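Local coordinates for NOL1/NOP2/sun family protein (Enterococcus faecium, PDB 3M4X) that probably methylates ribosomal RNA, as a member of the NOL1/NOP2/sun methyltransferase family with a Rossmann-like catalytic domain and RNA-binding PUA-like parts, at residues H163-H171 with I216-L224; V180-E188 with P206-L217. All coordinates share one frame; numbering follows the deposited sequence.

Contact 1: H163-H171 with I216-L224; sequences HAPAELVPH and ILSSAIKML
Ser219 OG is lodged against Ala166, with the CA of Ala166 3.4 Å from Ser219 OG and Ala166 CB pressing on the same oxygen. Both neighbours are carbons, so the contact is one of close fit, and it coincides with the nearest approach of the two backbones, 5.4 Å between the CA atoms of Ala166 and Ser219. Ser219 CB touches both Pro165 CB and Val169 CG2, at 3.9 Å each. Val169 places its two methyls on different neighbours: CG1, anti to the backbone N (chi1 175°), reaches the Lys222 chain at CD, while CG2 leans on Ser219.

Helices 165-171 and 216-222 run almost parallel, at 16° and 8.6 Å between axes. They belong to a Rossmann-like methyltransferase fold: helix 165-172 precedes strand 176-182, and helix 205-222 joins that strand to the parallel strand 228-234 as a beta-alpha-beta crossover.

At the C-terminal end of the pair, the selenomethionine Met223 reaches across toward helix 165-171. Its SE packs on Leu168 CB at 3.7 Å, and a bend at chi3 turns CE back toward the carbonyl oxygen of Pro165. Phe176 and Ile179 of strand 176-182 also touch this side chain, tying the helix pair to the sheet. At the other end Pro165 CG rests on Ile216 CG2, the two side chains meeting at a slant. On the side of helix 165-171 turned away from helix 216-222, Glu167 OE1 accepts a bond from Ala164 N, 3.1 Å, with the donor 55° out of the carboxylate plane.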
ATOM      1  N   HIS A 163       9.203  -3.942 -11.534  1.00 44.09           N
ATOM      2  CA  HIS A 163      10.378  -3.389 -12.200  1.00 47.81           C
ATOM      3  C   HIS A 163      11.341  -2.705 -11.244  1.00 48.82           C
ATOM      4  O   HIS A 163      10.973  -2.318 -10.131  1.00 47.32           O
ATOM      5  CB  HIS A 163       9.966  -2.357 -13.256  1.00 48.98           C
ATOM      6  CG  HIS A 163       9.496  -2.952 -14.546  1.00 55.60           C
ATOM      7  ND1 HIS A 163       8.164  -3.169 -14.823  1.00 56.88           N
ATOM      8  CD2 HIS A 163      10.180  -3.356 -15.642  1.00 54.17           C
ATOM      9  CE1 HIS A 163       8.048  -3.689 -16.032  1.00 58.45           C
ATOM     10  NE2 HIS A 163       9.256  -3.812 -16.549  1.00 58.12           N
ATOM     11  N   ALA A 164      12.582  -2.567 -11.704  1.00 45.84           N
ATOM     12  CA  ALA A 164      13.540  -1.657 -11.104  1.00 45.74           C
ATOM     13  C   ALA A 164      13.150  -0.251 -11.523  1.00 44.53           C
ATOM     14  O   ALA A 164      12.644  -0.047 -12.632  1.00 46.34           O
ATOM     15  CB  ALA A 164      14.959  -1.977 -11.592  1.00 47.44           C
ATOM     16  N   PRO A 165      13.381   0.727 -10.646  1.00 40.41           N
ATOM     17  CA  PRO A 165      13.014   2.117 -10.938  1.00 41.38           C
ATOM     18  C   PRO A 165      13.371   2.580 -12.362  1.00 44.96           C
ATOM     19  O   PRO A 165      12.495   3.075 -13.075  1.00 48.02           O
ATOM     20  CB  PRO A 165      13.800   2.903  -9.889  1.00 44.12           C
ATOM     21  CG  PRO A 165      13.874   1.971  -8.728  1.00 44.74           C
ATOM     22  CD  PRO A 165      14.019   0.590  -9.327  1.00 44.81           C
ATOM     23  N   ALA A 166      14.625   2.405 -12.770  1.00 43.48           N
ATOM     24  CA  ALA A 166      15.091   2.916 -14.055  1.00 44.32           C
ATOM     25  C   ALA A 166      14.288   2.376 -15.234  1.00 46.19           C
ATOM     26  O   ALA A 166      14.037   3.084 -16.206  1.00 52.11           O
ATOM     27  CB  ALA A 166      16.601   2.628 -14.243  1.00 44.51           C
ATOM     28  N   GLU A 167      13.887   1.117 -15.149  1.00 48.13           N
ATOM     29  CA  GLU A 167      13.086   0.503 -16.199  1.00 47.31           C
ATOM     30  C   GLU A 167      11.752   1.215 -16.412  1.00 42.02           C
ATOM     31  O   GLU A 167      11.145   1.094 -17.468  1.00 46.76           O
ATOM     32  CB  GLU A 167      12.854  -0.974 -15.880  1.00 49.57           C
ATOM     33  CG  GLU A 167      14.151  -1.764 -15.796  1.00 54.19           C
ATOM     34  CD  GLU A 167      13.956  -3.183 -15.295  1.00 59.59           C
ATOM     35  OE1 GLU A 167      12.928  -3.453 -14.640  1.00 54.01           O
ATOM     36  OE2 GLU A 167      14.846  -4.025 -15.551  1.00 64.98           O
ATOM     37  N   LEU A 168      11.297   1.961 -15.415  1.00 35.72           N
ATOM     38  CA  LEU A 168       9.987   2.606 -15.487  1.00 36.95           C
ATOM     39  C   LEU A 168      10.044   3.956 -16.185  1.00 35.91           C
ATOM     40  O   LEU A 168       9.054   4.437 -16.728  1.00 38.64           O
ATOM     41  CB  LEU A 168       9.416   2.807 -14.080  1.00 34.56           C
ATOM     42  CG  LEU A 168       9.038   1.569 -13.265  1.00 41.40           C
ATOM     43  CD1 LEU A 168       8.593   1.969 -11.861  1.00 36.14           C
ATOM     44  CD2 LEU A 168       7.950   0.747 -13.966  1.00 43.47           C
ATOM     45  N   VAL A 169      11.213   4.576 -16.135  1.00 40.78           N
ATOM     46  CA  VAL A 169      11.388   5.926 -16.634  1.00 42.09           C
ATOM     47  C   VAL A 169      10.896   6.125 -18.063  1.00 43.58           C
ATOM     48  O   VAL A 169      10.126   7.048 -18.318  1.00 47.41           O
ATOM     49  CB  VAL A 169      12.845   6.362 -16.520  1.00 40.62           C
ATOM     50  CG1 VAL A 169      13.032   7.724 -17.161  1.00 36.55           C
ATOM     51  CG2 VAL A 169      13.251   6.376 -15.061  1.00 36.52           C
ATOM     52  N   PRO A 170      11.330   5.262 -18.998  1.00 44.93           N
ATOM     53  CA  PRO A 170      10.866   5.471 -20.372  1.00 48.61           C
ATOM     54  C   PRO A 170       9.343   5.544 -20.454  1.00 47.43           C
ATOM     55  O   PRO A 170       8.814   6.296 -21.262  1.00 51.06           O
ATOM     56  CB  PRO A 170      11.396   4.238 -21.111  1.00 48.15           C
ATOM     57  CG  PRO A 170      12.596   3.829 -20.333  1.00 45.09           C
ATOM     58  CD  PRO A 170      12.285   4.141 -18.899  1.00 44.65           C
ATOM     59  N   HIS A 171       8.649   4.792 -19.610  1.00 45.66           N
ATOM     60  CA  HIS A 171       7.190   4.764 -19.637  1.00 47.63           C
ATOM     61  C   HIS A 171       6.502   5.896 -18.877  1.00 42.28           C
ATOM     62  O   HIS A 171       5.342   6.203 -19.146  1.00 37.06           O
ATOM     63  CB  HIS A 171       6.682   3.429 -19.092  1.00 54.85           C
ATOM     64  CG  HIS A 171       7.195   2.244 -19.844  1.00 61.16           C
ATOM     65  ND1 HIS A 171       6.461   1.609 -20.821  1.00 63.94           N
ATOM     66  CD2 HIS A 171       8.377   1.587 -19.769  1.00 62.50           C
ATOM     67  CE1 HIS A 171       7.165   0.606 -21.313  1.00 66.83           C
ATOM     68  NE2 HIS A 171       8.331   0.570 -20.693  1.00 68.12           N
ATOM     69  N   ILE A 216      18.186   5.278  -7.019  1.00 42.51           N
ATOM     70  CA  ILE A 216      16.753   5.118  -7.065  1.00 34.30           C
ATOM     71  C   ILE A 216      16.105   6.477  -7.302  1.00 31.07           C
ATOM     72  O   ILE A 216      15.241   6.619  -8.173  1.00 31.97           O
ATOM     73  CB  ILE A 216      16.221   4.457  -5.774  1.00 42.23           C
ATOM     74  CG1 ILE A 216      16.764   3.034  -5.655  1.00 40.96           C
ATOM     75  CG2 ILE A 216      14.688   4.420  -5.762  1.00 42.97           C
ATOM     76  CD1 ILE A 216      16.401   2.344  -4.368  1.00 40.60           C
ATOM     77  N   LEU A 217      16.564   7.480  -6.556  1.00 30.65           N
ATOM     78  CA  LEU A 217      16.024   8.839  -6.623  1.00 25.82           C
ATOM     79  C   LEU A 217      16.292   9.567  -7.925  1.00 29.14           C
ATOM     80  O   LEU A 217      15.534  10.459  -8.304  1.00 30.20           O
ATOM     81  CB  LEU A 217      16.577   9.687  -5.476  1.00 31.19           C
ATOM     82  CG  LEU A 217      16.004   9.430  -4.089  1.00 35.33           C
ATOM     83  CD1 LEU A 217      16.858  10.161  -3.075  1.00 32.80           C
ATOM     84  CD2 LEU A 217      14.541   9.905  -4.040  1.00 25.38           C
ATOM     85  N   SER A 218      17.393   9.228  -8.589  1.00 36.45           N
ATOM     86  CA  SER A 218      17.725   9.884  -9.836  1.00 40.54           C
ATOM     87  C   SER A 218      16.752   9.413 -10.912  1.00 44.62           C
ATOM     88  O   SER A 218      16.426  10.153 -11.847  1.00 45.63           O
ATOM     89  CB  SER A 218      19.188   9.632 -10.227  1.00 46.78           C
ATOM     90  OG  SER A 218      19.434   8.259 -10.482  1.00 51.78           O
ATOM     91  N   SER A 219      16.266   8.185 -10.766  1.00 38.87           N
ATOM     92  CA  SER A 219      15.202   7.713 -11.639  1.00 34.41           C
ATOM     93  C   SER A 219      13.861   8.330 -11.252  1.00 38.55           C
ATOM     94  O   SER A 219      13.097   8.776 -12.116  1.00 34.11           O
ATOM     95  CB  SER A 219      15.119   6.195 -11.614  1.00 40.99           C
ATOM     96  OG  SER A 219      16.239   5.620 -12.256  1.00 47.33           O
ATOM     97  N   ALA A 220      13.580   8.358  -9.949  1.00 38.95           N
ATOM     98  CA  ALA A 220      12.298   8.853  -9.449  1.00 29.12           C
ATOM     99  C   ALA A 220      12.034  10.258  -9.939  1.00 31.23           C
ATOM    100  O   ALA A 220      10.955  10.555 -10.458  1.00 36.86           O
ATOM    101  CB  ALA A 220      12.258   8.810  -7.897  1.00 26.29           C
ATOM    102  N   ILE A 221      13.020  11.132  -9.772  1.00 29.83           N
ATOM    103  CA  ILE A 221      12.825  12.538 -10.097  1.00 34.19           C
ATOM    104  C   ILE A 221      12.441  12.771 -11.559  1.00 36.41           C
ATOM    105  O   ILE A 221      11.708  13.722 -11.871  1.00 36.81           O
ATOM    106  CB  ILE A 221      14.044  13.391  -9.720  1.00 43.46           C
ATOM    107  CG1 ILE A 221      14.222  13.379  -8.208  1.00 51.56           C
ATOM    108  CG2 ILE A 221      13.857  14.814 -10.184  1.00 46.11           C
ATOM    109  CD1 ILE A 221      15.116  14.453  -7.700  1.00 55.64           C
ATOM    110  N   LYS A 222      12.908  11.897 -12.449  1.00 29.74           N
ATOM    111  CA  LYS A 222      12.538  12.011 -13.859  1.00 30.67           C
ATOM    112  C   LYS A 222      11.035  11.749 -14.102  1.00 36.15           C
ATOM    113  O   LYS A 222      10.458  12.171 -15.121  1.00 38.07           O
ATOM    114  CB  LYS A 222      13.386  11.072 -14.715  1.00 29.57           C
ATOM    115  CG  LYS A 222      14.878  11.325 -14.624  1.00 30.21           C
ATOM    116  CD  LYS A 222      15.602  10.516 -15.677  1.00 37.77           C
ATOM    117  CE  LYS A 222      17.033  10.214 -15.280  1.00 43.83           C
ATOM    118  NZ  LYS A 222      17.573   9.124 -16.158  1.00 46.80           N
HETATM  119  N   MSE A 223      10.390  11.063 -13.168  1.00 28.99           N
HETATM  120  CA  MSE A 223       8.993  10.710 -13.374  1.00 32.10           C
HETATM  121  C   MSE A 223       8.000  11.706 -12.788  1.00 30.44           C
HETATM  122  O   MSE A 223       6.795  11.481 -12.816  1.00 38.64           O
HETATM  123  CB  MSE A 223       8.749   9.288 -12.890  1.00 37.68           C
HETATM  124  CG  MSE A 223       9.574   8.305 -13.711  1.00 38.79           C
HETATM  125 SE   MSE A 223       9.284   6.455 -13.244  1.00 51.81          SE
HETATM  126  CE  MSE A 223      10.423   6.299 -11.629  1.00 28.39           C
ATOM    127  N   LEU A 224       8.520  12.827 -12.303  1.00 32.56           N
ATOM    128  CA  LEU A 224       7.722  13.846 -11.640  1.00 34.46           C
ATOM    129  C   LEU A 224       7.222  14.872 -12.645  1.00 36.21           C
ATOM    130  O   LEU A 224       7.959  15.256 -13.550  1.00 36.75           O
ATOM    131  CB  LEU A 224       8.579  14.567 -10.603  1.00 33.63           C
ATOM    132  CG  LEU A 224       8.308  14.521  -9.101  1.00 39.53           C
ATOM    133  CD1 LEU A 224       7.073  13.703  -8.705  1.00 31.84           C
ATOM    134  CD2 LEU A 224       9.567  14.060  -8.358  1.00 36.29           C
TER

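Contact 2: V180-E188 with P206-L217; sequences VVDAPCSGE and PLYCQKRQQEIL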
ATOM      1  N   VAL A 180       6.241   8.317  -3.959  1.00 28.07           N
ATOM      2  CA  VAL A 180       6.697   7.912  -2.656  1.00 21.55           C
ATOM      3  C   VAL A 180       7.827   6.916  -2.826  1.00 31.74           C
ATOM      4  O   VAL A 180       7.671   5.865  -3.461  1.00 31.82           O
ATOM      5  CB  VAL A 180       5.570   7.262  -1.847  1.00 25.99           C
ATOM      6  CG1 VAL A 180       6.103   6.710  -0.541  1.00 28.73           C
ATOM      7  CG2 VAL A 180       4.453   8.262  -1.613  1.00 29.74           C
ATOM      8  N   VAL A 181       8.967   7.266  -2.247  1.00 33.92           N
ATOM      9  CA  VAL A 181      10.150   6.431  -2.256  1.00 36.45           C
ATOM     10  C   VAL A 181      10.498   6.035  -0.820  1.00 36.78           C
ATOM     11  O   VAL A 181      11.133   6.794  -0.085  1.00 31.43           O
ATOM     12  CB  VAL A 181      11.346   7.191  -2.856  1.00 33.60           C
ATOM     13  CG1 VAL A 181      12.580   6.282  -2.925  1.00 34.52           C
ATOM     14  CG2 VAL A 181      10.991   7.731  -4.230  1.00 28.81           C
ATOM     15  N   ASP A 182      10.052   4.854  -0.422  1.00 40.14           N
ATOM     16  CA  ASP A 182      10.431   4.278   0.859  1.00 37.77           C
ATOM     17  C   ASP A 182      11.661   3.430   0.556  1.00 36.24           C
ATOM     18  O   ASP A 182      11.564   2.263   0.218  1.00 37.06           O
ATOM     19  CB  ASP A 182       9.261   3.454   1.394  1.00 44.04           C
ATOM     20  CG  ASP A 182       9.599   2.667   2.647  1.00 45.63           C
ATOM     21  OD1 ASP A 182      10.311   3.180   3.542  1.00 43.70           O
ATOM     22  OD2 ASP A 182       9.123   1.518   2.726  1.00 48.44           O
ATOM     23  N   ALA A 183      12.828   4.055   0.640  1.00 39.61           N
ATOM     24  CA  ALA A 183      14.051   3.497   0.078  1.00 37.41           C
ATOM     25  C   ALA A 183      14.633   2.349   0.872  1.00 38.15           C
ATOM     26  O   ALA A 183      14.623   2.373   2.101  1.00 39.33           O
ATOM     27  CB  ALA A 183      15.094   4.588  -0.079  1.00 42.82           C
ATOM     28  N   PRO A 184      15.164   1.342   0.166  1.00 39.08           N
ATOM     29  CA  PRO A 184      15.937   0.327   0.885  1.00 44.35           C
ATOM     30  C   PRO A 184      16.997   1.075   1.654  1.00 41.25           C
ATOM     31  O   PRO A 184      17.595   2.018   1.112  1.00 42.81           O
ATOM     32  CB  PRO A 184      16.599  -0.488  -0.238  1.00 47.87           C
ATOM     33  CG  PRO A 184      15.808  -0.174  -1.483  1.00 41.26           C
ATOM     34  CD  PRO A 184      15.289   1.223  -1.295  1.00 39.63           C
ATOM     35  N   CYS A 185      17.216   0.692   2.903  1.00 41.66           N
ATOM     36  CA  CYS A 185      18.130   1.435   3.766  1.00 36.94           C
ATOM     37  C   CYS A 185      18.804   0.491   4.769  1.00 42.76           C
ATOM     38  O   CYS A 185      18.534  -0.711   4.761  1.00 46.82           O
ATOM     39  CB  CYS A 185      17.356   2.552   4.468  1.00 27.98           C
ATOM     40  SG  CYS A 185      15.699   2.065   5.024  1.00250.40           S
ATOM     41  N   SER A 186      19.668   1.023   5.635  1.00 42.68           N
ATOM     42  CA  SER A 186      20.457   0.169   6.538  1.00 43.21           C
ATOM     43  C   SER A 186      19.634  -0.563   7.602  1.00 48.89           C
ATOM     44  O   SER A 186      20.089  -1.562   8.168  1.00 58.03           O
ATOM     45  CB  SER A 186      21.639   0.930   7.165  1.00 40.83           C
ATOM     46  OG  SER A 186      21.254   2.188   7.694  1.00 40.55           O
ATOM     47  N   GLY A 187      18.427  -0.074   7.868  1.00 50.72           N
ATOM     48  CA  GLY A 187      17.485  -0.799   8.708  1.00 50.51           C
ATOM     49  C   GLY A 187      17.766  -0.767  10.200  1.00 49.17           C
ATOM     50  O   GLY A 187      17.534  -1.747  10.908  1.00 53.59           O
ATOM     51  N   GLU A 188      18.260   0.365  10.687  1.00 48.34           N
ATOM     52  CA  GLU A 188      18.539   0.506  12.104  1.00 46.86           C
ATOM     53  C   GLU A 188      17.251   0.722  12.878  1.00 44.98           C
ATOM     54  O   GLU A 188      17.217   0.578  14.099  1.00 45.90           O
ATOM     55  CB  GLU A 188      19.524   1.644  12.344  1.00 43.50           C
ATOM     56  CG  GLU A 188      20.769   1.530  11.497  1.00 46.32           C
ATOM     57  CD  GLU A 188      21.558   2.822  11.463  1.00 52.50           C
ATOM     58  OE1 GLU A 188      21.056   3.833  11.998  1.00 51.19           O
ATOM     59  OE2 GLU A 188      22.679   2.826  10.910  1.00 61.35           O
ATOM     60  N   PRO A 206      25.566   2.286   5.962  1.00 53.62           N
ATOM     61  CA  PRO A 206      24.930   3.569   5.657  1.00 50.56           C
ATOM     62  C   PRO A 206      25.363   4.152   4.317  1.00 54.41           C
ATOM     63  O   PRO A 206      24.501   4.576   3.539  1.00 52.95           O
ATOM     64  CB  PRO A 206      25.373   4.456   6.819  1.00 43.81           C
ATOM     65  CG  PRO A 206      25.542   3.485   7.959  1.00 44.22           C
ATOM     66  CD  PRO A 206      26.126   2.258   7.325  1.00 49.50           C
ATOM     67  N   LEU A 207      26.665   4.169   4.049  1.00 55.39           N
ATOM     68  CA  LEU A 207      27.183   4.761   2.815  1.00 53.53           C
ATOM     69  C   LEU A 207      26.855   3.905   1.594  1.00 47.99           C
ATOM     70  O   LEU A 207      26.560   4.428   0.527  1.00 48.73           O
ATOM     71  CB  LEU A 207      28.691   5.009   2.905  1.00 63.73           C
ATOM     72  CG  LEU A 207      29.195   6.213   3.712  1.00 72.65           C
ATOM     73  CD1 LEU A 207      28.603   7.515   3.176  1.00 70.97           C
ATOM     74  CD2 LEU A 207      28.903   6.052   5.203  1.00 80.41           C
ATOM     75  N   TYR A 208      26.912   2.588   1.750  1.00 45.63           N
ATOM     76  CA  TYR A 208      26.495   1.684   0.688  1.00 45.43           C
ATOM     77  C   TYR A 208      25.035   1.952   0.309  1.00 48.76           C
ATOM     78  O   TYR A 208      24.671   1.980  -0.874  1.00 46.37           O
ATOM     79  CB  TYR A 208      26.671   0.233   1.137  1.00 48.53           C
ATOM     80  CG  TYR A 208      26.141  -0.791   0.160  1.00 64.65           C
ATOM     81  CD1 TYR A 208      26.985  -1.420  -0.746  1.00 71.33           C
ATOM     82  CD2 TYR A 208      24.789  -1.136   0.148  1.00 75.65           C
ATOM     83  CE1 TYR A 208      26.499  -2.361  -1.643  1.00 78.76           C
ATOM     84  CE2 TYR A 208      24.294  -2.074  -0.747  1.00 80.33           C
ATOM     85  CZ  TYR A 208      25.152  -2.685  -1.642  1.00 82.46           C
ATOM     86  OH  TYR A 208      24.665  -3.619  -2.532  1.00 83.78           O
ATOM     87  N   CYS A 209      24.202   2.156   1.323  1.00 48.81           N
ATOM     88  CA  CYS A 209      22.785   2.403   1.106  1.00 50.02           C
ATOM     89  C   CYS A 209      22.564   3.792   0.536  1.00 46.49           C
ATOM     90  O   CYS A 209      21.694   3.985  -0.307  1.00 44.95           O
ATOM     91  CB  CYS A 209      22.000   2.224   2.405  1.00 52.90           C
ATOM     92  SG  CYS A 209      21.774   0.499   2.882  1.00 52.48           S
ATOM     93  N   GLN A 210      23.360   4.750   0.999  1.00 43.42           N
ATOM     94  CA  GLN A 210      23.316   6.111   0.473  1.00 47.37           C
ATOM     95  C   GLN A 210      23.447   6.143  -1.046  1.00 46.24           C
ATOM     96  O   GLN A 210      22.652   6.783  -1.724  1.00 50.54           O
ATOM     97  CB  GLN A 210      24.412   6.976   1.098  1.00 51.73           C
ATOM     98  CG  GLN A 210      24.356   8.426   0.663  1.00 49.03           C
ATOM     99  CD  GLN A 210      25.572   9.206   1.119  1.00 50.67           C
ATOM    100  OE1 GLN A 210      26.689   8.950   0.664  1.00 50.20           O
ATOM    101  NE2 GLN A 210      25.361  10.175   2.007  1.00 47.06           N
ATOM    102  N   LYS A 211      24.438   5.443  -1.582  1.00 48.16           N
ATOM    103  CA  LYS A 211      24.649   5.415  -3.034  1.00 49.15           C
ATOM    104  C   LYS A 211      23.464   4.789  -3.769  1.00 46.25           C
ATOM    105  O   LYS A 211      23.090   5.235  -4.854  1.00 51.35           O
ATOM    106  CB  LYS A 211      25.940   4.665  -3.397  1.00 45.04           C
ATOM    107  CG  LYS A 211      27.175   5.193  -2.705  1.00 62.57           C
ATOM    108  CD  LYS A 211      28.425   4.368  -3.056  1.00 72.66           C
ATOM    109  CE  LYS A 211      29.693   5.207  -2.928  1.00 75.39           C
ATOM    110  NZ  LYS A 211      30.915   4.438  -3.302  1.00 80.69           N
ATOM    111  N   ARG A 212      22.883   3.743  -3.196  1.00 42.01           N
ATOM    112  CA  ARG A 212      21.746   3.104  -3.835  1.00 49.40           C
ATOM    113  C   ARG A 212      20.540   4.036  -3.786  1.00 42.18           C
ATOM    114  O   ARG A 212      19.754   4.120  -4.739  1.00 41.80           O
ATOM    115  CB  ARG A 212      21.433   1.755  -3.186  1.00 67.09           C
ATOM    116  CG  ARG A 212      20.910   0.710  -4.170  1.00 83.57           C
ATOM    117  CD  ARG A 212      20.664  -0.642  -3.497  1.00 98.90           C
ATOM    118  NE  ARG A 212      20.325  -1.690  -4.463  1.00109.92           N
ATOM    119  CZ  ARG A 212      19.366  -2.600  -4.288  1.00114.66           C
ATOM    120  NH1 ARG A 212      18.638  -2.602  -3.177  1.00113.50           N
ATOM    121  NH2 ARG A 212      19.133  -3.511  -5.226  1.00116.52           N
ATOM    122  N   GLN A 213      20.410   4.760  -2.683  1.00 33.22           N
ATOM    123  CA  GLN A 213      19.316   5.707  -2.540  1.00 36.97           C
ATOM    124  C   GLN A 213      19.376   6.750  -3.652  1.00 43.24           C
ATOM    125  O   GLN A 213      18.357   7.100  -4.251  1.00 41.71           O
ATOM    126  CB  GLN A 213      19.335   6.353  -1.146  1.00 32.29           C
ATOM    127  CG  GLN A 213      18.611   5.505  -0.106  1.00 36.43           C
ATOM    128  CD  GLN A 213      19.348   5.400   1.214  1.00 39.79           C
ATOM    129  OE1 GLN A 213      19.201   4.417   1.944  1.00 47.44           O
ATOM    130  NE2 GLN A 213      20.146   6.405   1.526  1.00 32.64           N
ATOM    131  N   GLN A 214      20.585   7.220  -3.936  1.00 43.11           N
ATOM    132  CA  GLN A 214      20.799   8.231  -4.955  1.00 39.28           C
ATOM    133  C   GLN A 214      20.417   7.716  -6.328  1.00 38.22           C
ATOM    134  O   GLN A 214      19.839   8.435  -7.127  1.00 41.22           O
ATOM    135  CB  GLN A 214      22.259   8.682  -4.939  1.00 40.04           C
ATOM    136  CG  GLN A 214      22.617   9.498  -3.708  1.00 40.33           C
ATOM    137  CD  GLN A 214      24.104   9.827  -3.621  1.00 44.35           C
ATOM    138  OE1 GLN A 214      24.503  10.757  -2.923  1.00 42.16           O
ATOM    139  NE2 GLN A 214      24.922   9.062  -4.327  1.00 42.93           N
ATOM    140  N   GLU A 215      20.736   6.460  -6.601  1.00 41.44           N
ATOM    141  CA  GLU A 215      20.386   5.853  -7.880  1.00 43.60           C
ATOM    142  C   GLU A 215      18.871   5.720  -8.069  1.00 48.33           C
ATOM    143  O   GLU A 215      18.339   6.000  -9.149  1.00 49.24           O
ATOM    144  CB  GLU A 215      21.064   4.487  -8.020  1.00 46.21           C
ATOM    145  CG  GLU A 215      22.579   4.577  -8.175  1.00 54.38           C
ATOM    146  CD  GLU A 215      23.313   3.399  -7.564  1.00 62.82           C
ATOM    147  OE1 GLU A 215      22.740   2.288  -7.532  1.00 61.08           O
ATOM    148  OE2 GLU A 215      24.469   3.587  -7.119  1.00 67.89           O
ATOM    149  N   ILE A 216      18.186   5.278  -7.019  1.00 42.51           N
ATOM    150  CA  ILE A 216      16.753   5.118  -7.065  1.00 34.30           C
ATOM    151  C   ILE A 216      16.105   6.477  -7.302  1.00 31.07           C
ATOM    152  O   ILE A 216      15.241   6.619  -8.173  1.00 31.97           O
ATOM    153  CB  ILE A 216      16.221   4.457  -5.774  1.00 42.23           C
ATOM    154  CG1 ILE A 216      16.764   3.034  -5.655  1.00 40.96           C
ATOM    155  CG2 ILE A 216      14.688   4.420  -5.762  1.00 42.97           C
ATOM    156  CD1 ILE A 216      16.401   2.344  -4.368  1.00 40.60           C
ATOM    157  N   LEU A 217      16.564   7.480  -6.556  1.00 30.65           N
ATOM    158  CA  LEU A 217      16.024   8.839  -6.623  1.00 25.82           C
ATOM    159  C   LEU A 217      16.292   9.567  -7.925  1.00 29.14           C
ATOM    160  O   LEU A 217      15.534  10.459  -8.304  1.00 30.20           O
ATOM    161  CB  LEU A 217      16.577   9.687  -5.476  1.00 31.19           C
ATOM    162  CG  LEU A 217      16.004   9.430  -4.089  1.00 35.33           C
ATOM    163  CD1 LEU A 217      16.858  10.161  -3.075  1.00 32.80           C
ATOM    164  CD2 LEU A 217      14.541   9.905  -4.040  1.00 25.38           C
TER
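Cys209 meets the loop after strand 176-182 along the whole length of its side chain. Its CB stands 4.2 Å from both Cys185 CA and Ser186 N; one bond further, SG, beside its own backbone N (chi1 -75°), lies 3.5 Å from Ser186 N and equally near Cys185 C, so the sulfur rests on that peptide link. A turn further along the helix, Gln213 lays its CG 3.6 Å from Ala183 CB. Ile216 then uses two branches: CG2 touches Val181 CG1, while its CD1 end comes up against ring atom CD of Pro184 at 3.5 Å, tighter than usual. Leu217 CD2 comes within 4.2 Å of the other Val181 methyl, CG2.

The Asp-Ala-Pro-Cys sequence of 182-185 matches the Pro-Cys motif of RNA cytosine-5 methyltransferases, and helix 205-222 flanks it through Cys209, Gln213 and Ile216. At the far end Ser186 CB approaches Pro206, but its OG bonds to Glu241 and Thr236. Glu188 OE2 lies near Pro206 CG and takes a hydrogen bond from Trp201 NE1. Val181 pairs with strand 228-234 through backbone bonds, and Ile245 of helix 243-252 meets Gln213 and Leu217, so helix 205-222 contacts that helix and the 183-188 loop while packing on the sheet.

Both contacts draw on helix 205-222, contact 1 toward its C-terminal end and contact 2 along its earlier turns, with centres about 15 Å apart. Both are partly buried and centred about 19 Å from the chain centre; Ala166 and Lys222 are exposed in contact 1, Arg212 in contact 2. Contact 2 is the larger, 458 against 347 Å² of buried surface. Contact 1 is helix against helix, apolar apart from Ser219 and the Lys222 chain, with selenomethionine Met223 at one end; contact 2 sets a helix on a strand end and its loop, grading from aliphatic packing at Val181 to the Cys209 sulfur against a peptide link. Ala220 CB lies 4.0 Å from Val181 CG2, joining them, and Ile216 serves both partners.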